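Local coordinates for C-glycoside 3-oxidase (Microbacterium trichothecenolyticum, PDB 7DVE), which uses FAD to oxidise the C3 hydroxyl of the sugar in C-glycosides such as isoorientin and mangiferin, passing the electrons to oxygen and releasing hydrogen peroxide, at residues A20-A25 against D216-D221; Y24-S29 against E158-V163. All blocks are in the same frame, centred on the assembly; numbering follows the deposited sequence.

Contact 1: A20-A25 against D216-D221. With FAD (flavin-adenine dinucleotide), chain C.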
loop_
_atom_site.group_PDB
_atom_site.type_symbol
_atom_site.label_atom_id
_atom_site.label_comp_id
_atom_site.label_asym_id
_atom_site.label_seq_id
_atom_site.Cartn_x
_atom_site.Cartn_y
_atom_site.Cartn_z
ATOM N N ALA A 20 5.556 -5.265 1.837
ATOM C CA ALA A 20 5.154 -6.605 2.274
ATOM C C ALA A 20 6.283 -7.618 2.091
ATOM O O ALA A 20 6.659 -8.341 3.034
ATOM C CB ALA A 20 3.895 -7.044 1.508
ATOM N N GLY A 21 6.845 -7.680 0.882
ATOM C CA GLY A 21 8.003 -8.530 0.666
ATOM C C GLY A 21 9.171 -8.118 1.541
ATOM O O GLY A 21 9.868 -8.973 2.111
ATOM N N ALA A 22 9.381 -6.799 1.685
ATOM C CA ALA A 22 10.429 -6.307 2.573
ATOM C C ALA A 22 10.178 -6.732 4.013
ATOM O O ALA A 22 11.127 -7.020 4.745
ATOM C CB ALA A 22 10.558 -4.782 2.486
ATOM N N THR A 23 8.912 -6.766 4.450
ATOM C CA THR A 23 8.654 -7.181 5.822
ATOM C C THR A 23 9.128 -8.609 6.036
ATOM O O THR A 23 9.783 -8.919 7.042
ATOM C CB THR A 23 7.170 -7.054 6.162
ATOM O OG1 THR A 23 6.821 -5.673 6.230
ATOM C CG2 THR A 23 6.883 -7.698 7.524
ATOM N N TYR A 24 8.800 -9.498 5.090
ATOM C CA TYR A 24 9.296 -10.868 5.213
ATOM C C TYR A 24 10.820 -10.896 5.282
ATOM O O TYR A 24 11.407 -11.588 6.128
ATOM C CB TYR A 24 8.794 -11.729 4.058
ATOM C CG TYR A 24 7.420 -12.297 4.300
ATOM C CD1 TYR A 24 6.281 -11.530 4.062
ATOM C CD2 TYR A 24 7.256 -13.584 4.776
ATOM C CE1 TYR A 24 5.015 -12.042 4.280
ATOM C CE2 TYR A 24 5.988 -14.111 4.995
ATOM C CZ TYR A 24 4.880 -13.330 4.752
ATOM O OH TYR A 24 3.634 -13.838 4.962
ATOM N N ALA A 25 11.481 -10.136 4.403
ATOM C CA ALA A 25 12.945 -10.120 4.400
ATOM C C ALA A 25 13.499 -9.657 5.743
ATOM O O ALA A 25 14.408 -10.283 6.305
ATOM C CB ALA A 25 13.474 -9.228 3.277
ATOM N N ASP A 216 13.151 0.808 1.717
ATOM C CA ASP A 216 14.466 1.102 2.271
ATOM C C ASP A 216 14.452 0.977 3.788
ATOM O O ASP A 216 15.359 0.381 4.378
ATOM C CB ASP A 216 14.915 2.505 1.865
ATOM C CG ASP A 216 13.874 3.568 2.200
ATOM O OD1 ASP A 216 12.679 3.248 2.118
ATOM O OD2 ASP A 216 14.236 4.714 2.529
ATOM N N VAL A 217 13.396 1.484 4.430
ATOM C CA VAL A 217 13.337 1.467 5.887
ATOM C C VAL A 217 12.908 0.097 6.402
ATOM O O VAL A 217 13.431 -0.384 7.417
ATOM C CB VAL A 217 12.403 2.581 6.389
ATOM C CG1 VAL A 217 12.313 2.558 7.923
ATOM C CG2 VAL A 217 12.913 3.918 5.903
ATOM N N VAL A 218 11.963 -0.547 5.718
ATOM C CA VAL A 218 11.527 -1.880 6.125
ATOM C C VAL A 218 12.673 -2.879 5.994
ATOM O O VAL A 218 12.921 -3.681 6.899
ATOM C CB VAL A 218 10.292 -2.320 5.316
ATOM C CG1 VAL A 218 9.790 -3.652 5.842
ATOM C CG2 VAL A 218 9.198 -1.271 5.407
ATOM N N LEU A 219 13.396 -2.838 4.870
ATOM C CA LEU A 219 14.550 -3.713 4.677
ATOM C C LEU A 219 15.634 -3.405 5.702
ATOM O O LEU A 219 16.234 -4.322 6.290
ATOM C CB LEU A 219 15.101 -3.539 3.259
ATOM C CG LEU A 219 14.354 -4.194 2.083
ATOM C CD1 LEU A 219 15.036 -3.856 0.765
ATOM C CD2 LEU A 219 14.249 -5.698 2.251
ATOM N N GLY A 220 15.909 -2.107 5.929
ATOM C CA GLY A 220 16.815 -1.683 6.973
ATOM C C GLY A 220 18.246 -2.117 6.775
ATOM O O GLY A 220 18.575 -2.881 5.853
ATOM N N ASP A 221 19.116 -1.646 7.673
ATOM C CA ASP A 221 20.494 -2.077 7.597
ATOM C C ASP A 221 20.637 -3.544 7.936
ATOM O O ASP A 221 21.589 -4.172 7.464
ATOM C CB ASP A 221 21.389 -1.243 8.501
ATOM C CG ASP A 221 21.391 0.220 8.126
ATOM O OD1 ASP A 221 21.354 0.554 6.912
ATOM O OD2 ASP A 221 21.485 1.036 9.063
HETATM P PA FAD C . 3.593 -2.941 -3.882
HETATM O O1A FAD C . 2.874 -2.779 -5.169
HETATM O O2A FAD C . 3.884 -1.739 -3.068
HETATM O O5B FAD C . 4.937 -3.718 -4.321
HETATM C C5B FAD C . 4.826 -4.942 -5.052
HETATM C C4B FAD C . 6.055 -5.147 -5.900
HETATM O O4B FAD C . 5.874 -6.445 -6.540
HETATM C C3B FAD C . 6.113 -4.122 -7.051
HETATM O O3B FAD C . 7.410 -3.494 -7.029
HETATM C C2B FAD C . 5.970 -5.033 -8.279
HETATM O O2B FAD C . 6.765 -4.578 -9.377
HETATM C C1B FAD C . 6.543 -6.347 -7.789
HETATM N N9A FAD C . 6.088 -7.491 -8.660
HETATM C C8A FAD C . 4.790 -7.684 -8.947
HETATM N N7A FAD C . 4.685 -8.769 -9.723
HETATM C C5A FAD C . 5.911 -9.252 -9.929
HETATM C C6A FAD C . 6.335 -10.323 -10.615
HETATM N N6A FAD C . 5.393 -11.045 -11.222
HETATM N N1A FAD C . 7.637 -10.662 -10.693
HETATM C C2A FAD C . 8.563 -9.856 -10.029
HETATM N N3A FAD C . 8.096 -8.744 -9.303
HETATM C C4A FAD C . 6.782 -8.466 -9.268
HETATM N N1 FAD C . -0.819 3.496 1.294
HETATM C C2 FAD C . -1.040 3.773 2.632
HETATM O O2 FAD C . -1.192 2.827 3.396
HETATM N N3 FAD C . -1.099 5.103 3.080
HETATM C C4 FAD C . -0.883 6.163 2.172
HETATM O O4 FAD C . -0.913 7.328 2.582
HETATM C C4X FAD C . -0.663 5.866 0.831
HETATM N N5 FAD C . -0.506 6.835 -0.105
HETATM C C5X FAD C . -0.155 6.495 -1.379
HETATM C C6 FAD C . 0.153 7.485 -2.332
HETATM C C7 FAD C . 0.569 7.167 -3.620
HETATM C C7M FAD C . 0.908 8.281 -4.641
HETATM C C8 FAD C . 0.678 5.824 -3.987
HETATM C C8M FAD C . 1.134 5.457 -5.412
HETATM C C9 FAD C . 0.367 4.829 -3.050
HETATM C C9A FAD C . -0.057 5.153 -1.747
HETATM N N10 FAD C . -0.376 4.197 -0.845
HETATM C C10 FAD C . -0.631 4.530 0.422
HETATM C "C1'" FAD C . -0.431 2.747 -1.188
HETATM C "C2'" FAD C . 0.827 1.944 -0.837
HETATM O "O2'" FAD C . 1.900 2.391 -1.682
HETATM C "C3'" FAD C . 0.557 0.410 -0.993
HETATM O "O3'" FAD C . -0.492 0.007 -0.101
HETATM C "C4'" FAD C . 1.786 -0.414 -0.604
HETATM O "O4'" FAD C . 2.891 -0.028 -1.407
HETATM C "C5'" FAD C . 1.513 -1.927 -0.824
HETATM O "O5'" FAD C . 2.731 -2.684 -0.671
HETATM P P FAD C . 2.976 -4.135 -1.344
HETATM O O1P FAD C . 4.393 -4.574 -1.228
HETATM O O2P FAD C . 1.904 -4.997 -0.803
HETATM O O3P FAD C . 2.812 -3.990 -2.948
#
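V218 and L219 straddle A22, whose methyl points toward the helix bearing them. The axes of 20-25 and 216-221 run nearly parallel, 17° apart, and approach to 8.1 Å; the CA atoms of A22 and L219 are 5.3 Å apart, a spacing that the small alanine allows. The tight part lies around V218 CG1. Standing anti to the backbone N (chi1 -175°), V218 CG1 drives between A22 and T23: it is 3.6 Å from A22 CB and 3.5 Å from T23 N, so it packs on backbone as well as on side chain. T23 OG1 lies 3.6 Å from V218 CG1, the two side chains meeting at a slant, while bonding back to the carbonyl of P19 one turn earlier; its hydroxyl is thereby satisfied within its own helix. L219 reaches in along the other flank of A22. L219 CD2 is shared by two methyls one turn apart, lying 3.8 Å from A22 CB and the same distance from A25 CB. No hydrogen bond links the two segments, which meet by van der Waals packing alone. Beyond L219 the contact ends: G220 has positive phi, and D221 is exposed, takes no part and forms a salt bridge with R224. At the opposite end of the 20-25 segment the buried A20 meets the cofactor, A20 N giving a weak but fairly straight bond (167°) to FAD O1P at 3.4 Å. The positive end of the helix dipole would probably help offset the charge of the diphosphate there. With G21 as the last glycine of a GxGxxG sequence, this is the dinucleotide-binding helix of a Rossmann-type fold, as in other GMC oxidoreductases, with helix 215-224 packed alongside it.

Contact 2: Y24-S29 against E158-V163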
loop_
_atom_site.group_PDB
_atom_site.type_symbol
_atom_site.label_atom_id
_atom_site.label_comp_id
_atom_site.label_asym_id
_atom_site.label_seq_id
_atom_site.Cartn_x
_atom_site.Cartn_y
_atom_site.Cartn_z
ATOM N N TYR A 24 8.800 -9.498 5.090
ATOM C CA TYR A 24 9.296 -10.868 5.213
ATOM C C TYR A 24 10.820 -10.896 5.282
ATOM O O TYR A 24 11.407 -11.588 6.128
ATOM C CB TYR A 24 8.794 -11.729 4.058
ATOM C CG TYR A 24 7.420 -12.297 4.300
ATOM C CD1 TYR A 24 6.281 -11.530 4.062
ATOM C CD2 TYR A 24 7.256 -13.584 4.776
ATOM C CE1 TYR A 24 5.015 -12.042 4.280
ATOM C CE2 TYR A 24 5.988 -14.111 4.995
ATOM C CZ TYR A 24 4.880 -13.330 4.752
ATOM O OH TYR A 24 3.634 -13.838 4.962
ATOM N N ALA A 25 11.481 -10.136 4.403
ATOM C CA ALA A 25 12.945 -10.120 4.400
ATOM C C ALA A 25 13.499 -9.657 5.743
ATOM O O ALA A 25 14.408 -10.283 6.305
ATOM C CB ALA A 25 13.474 -9.228 3.277
ATOM N N ARG A 26 12.952 -8.571 6.289
ATOM C CA ARG A 26 13.512 -8.039 7.528
ATOM C C ARG A 26 13.236 -8.958 8.713
ATOM O O ARG A 26 14.118 -9.167 9.564
ATOM C CB ARG A 26 12.981 -6.639 7.811
ATOM C CG ARG A 26 13.937 -5.847 8.735
ATOM C CD ARG A 26 13.281 -5.565 10.063
ATOM N NE ARG A 26 14.023 -4.663 10.931
ATOM C CZ ARG A 26 14.006 -3.342 10.824
ATOM N NH1 ARG A 26 13.491 -2.741 9.769
ATOM N NH2 ARG A 26 14.533 -2.607 11.795
ATOM N N ILE A 27 12.026 -9.521 8.798
ATOM C CA ILE A 27 11.739 -10.367 9.948
ATOM C C ILE A 27 12.551 -11.640 9.886
ATOM O O ILE A 27 12.955 -12.170 10.924
ATOM C CB ILE A 27 10.241 -10.675 10.080
ATOM C CG1 ILE A 27 9.456 -9.379 10.240
ATOM C CG2 ILE A 27 10.002 -11.607 11.289
ATOM C CD1 ILE A 27 9.566 -8.820 11.661
ATOM N N LEU A 28 12.829 -12.152 8.688
ATOM C CA LEU A 28 13.683 -13.330 8.640
ATOM C C LEU A 28 15.150 -12.972 8.853
ATOM O O LEU A 28 15.898 -13.787 9.402
ATOM C CB LEU A 28 13.476 -14.094 7.321
ATOM C CG LEU A 28 12.067 -14.692 7.145
ATOM C CD1 LEU A 28 11.752 -15.091 5.705
ATOM C CD2 LEU A 28 11.848 -15.873 8.105
ATOM N N SER A 29 15.587 -11.765 8.471
ATOM C CA SER A 29 16.950 -11.365 8.825
ATOM C C SER A 29 17.110 -11.203 10.333
ATOM O O SER A 29 18.211 -11.399 10.864
ATOM C CB SER A 29 17.342 -10.072 8.109
ATOM O OG SER A 29 17.224 -10.214 6.700
ATOM N N GLU A 158 4.505 -0.748 12.795
ATOM C CA GLU A 158 4.942 0.630 13.054
ATOM C C GLU A 158 6.449 0.709 13.293
ATOM O O GLU A 158 7.105 1.672 12.883
ATOM C CB GLU A 158 4.187 1.195 14.253
ATOM C CG GLU A 158 2.731 1.484 13.921
ATOM C CD GLU A 158 1.813 1.372 15.122
ATOM O OE1 GLU A 158 2.307 1.136 16.253
ATOM O OE2 GLU A 158 0.588 1.534 14.934
ATOM N N ARG A 159 7.023 -0.304 13.942
ATOM C CA ARG A 159 8.482 -0.340 14.062
ATOM C C ARG A 159 9.150 -0.558 12.701
ATOM O O ARG A 159 10.173 0.066 12.387
ATOM C CB ARG A 159 8.893 -1.427 15.040
ATOM C CG ARG A 159 10.342 -1.836 14.959
ATOM C CD ARG A 159 10.646 -2.893 16.004
ATOM N NE ARG A 159 10.374 -4.253 15.534
ATOM C CZ ARG A 159 11.249 -5.015 14.885
ATOM N NH1 ARG A 159 12.438 -4.554 14.529
ATOM N NH2 ARG A 159 10.935 -6.280 14.608
ATOM N N LEU A 160 8.582 -1.436 11.874
ATOM C CA LEU A 160 9.209 -1.713 10.587
ATOM C C LEU A 160 9.200 -0.469 9.704
ATOM O O LEU A 160 10.165 -0.203 8.978
ATOM C CB LEU A 160 8.511 -2.879 9.894
ATOM C CG LEU A 160 8.675 -4.265 10.527
ATOM C CD1 LEU A 160 8.373 -5.334 9.504
ATOM C CD2 LEU A 160 10.067 -4.488 11.106
ATOM N N LEU A 161 8.134 0.319 9.774
ATOM C CA LEU A 161 7.985 1.475 8.912
ATOM C C LEU A 161 8.507 2.758 9.541
ATOM O O LEU A 161 8.509 3.789 8.871
ATOM C CB LEU A 161 6.503 1.638 8.510
ATOM C CG LEU A 161 5.878 0.545 7.612
ATOM C CD1 LEU A 161 4.359 0.402 7.836
ATOM C CD2 LEU A 161 6.150 0.801 6.144
ATOM N N GLY A 162 8.974 2.721 10.790
ATOM C CA GLY A 162 9.458 3.911 11.475
ATOM C C GLY A 162 8.370 4.962 11.537
ATOM O O GLY A 162 8.584 6.123 11.168
ATOM N N VAL A 163 7.185 4.542 11.977
ATOM C CA VAL A 163 5.993 5.388 11.939
ATOM C C VAL A 163 6.045 6.382 13.082
ATOM O O VAL A 163 6.323 6.008 14.221
ATOM C CB VAL A 163 4.720 4.540 12.040
ATOM C CG1 VAL A 163 3.561 5.421 12.529
ATOM C CG2 VAL A 163 4.407 3.906 10.712
HETATM O O HOH W 1 12.695 -0.331 10.801
#
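R26 and L160 run alongside one another, pointing opposite ways, and the leucine methyl L160 CD2 is the hub between two arginines. L160 CD2 touches R26 CD at 3.5 Å and lies over one face of the R26 guanidinium. The same methyl, L160 CD2, sits over the centre of the R159 guanidinium, 3.9 Å above its plane. The two planar groups are almost perpendicular, 87° apart, and R159 NH1 comes within 3.9 Å of R26 NE. This approach of like charges is probably eased by E30 OE2, which forms salt bridges with both R26 NE and R159 NH1, while E156 holds R159 NE. R26 leaves its helix with CG anti to the backbone N (chi1 -157°), then bends at chi2, which carries the guanidinium across toward the end of the other helix. There R26 NH1 donates to a water oxygen at 2.7 Å, and that water probably donates to R159 O, joining the segments through solvent; R26 NH1 probably also bonds to V218 O. An alanine in place of R26 would probably leave the water and V218 O without that donor, deprive E30 of one of its two charged mates and open a gap beside L160 CD2. The apolar part is looser, I27 CG1 lying 4.3 Å from L160 CD1. Separately, I27 CD1 meets the R159 guanidinium at a slant. G162, with positive phi, belongs to a Schellman motif with two bonds back into the last turn. R26 thus lies where helix 19-31, helix 149-161 and helix 215-224 converge, also touching I222 and T223 of the last, whereas I27 leans on A501 of helix 490-510.

Both contacts use helix 19-31, sharing Y24 and A25, and their centres lie about 5 Å apart. Contact 1 is core: every touching residue is buried, the chemistry is methyl against methyl and backbone, and A20 of its helix reaches the FAD diphosphate. Contact 2, farther along the helix, is only partly buried, and charged groups, a water and outside glutamates share the work with a few aliphatic atoms. The two join directly, since R26 of contact 2 bridges to helix 215-224 of contact 1, and T23 CG2 packs on L160 CD1. One helix thus meets helices 215-224 and 149-161 side by side.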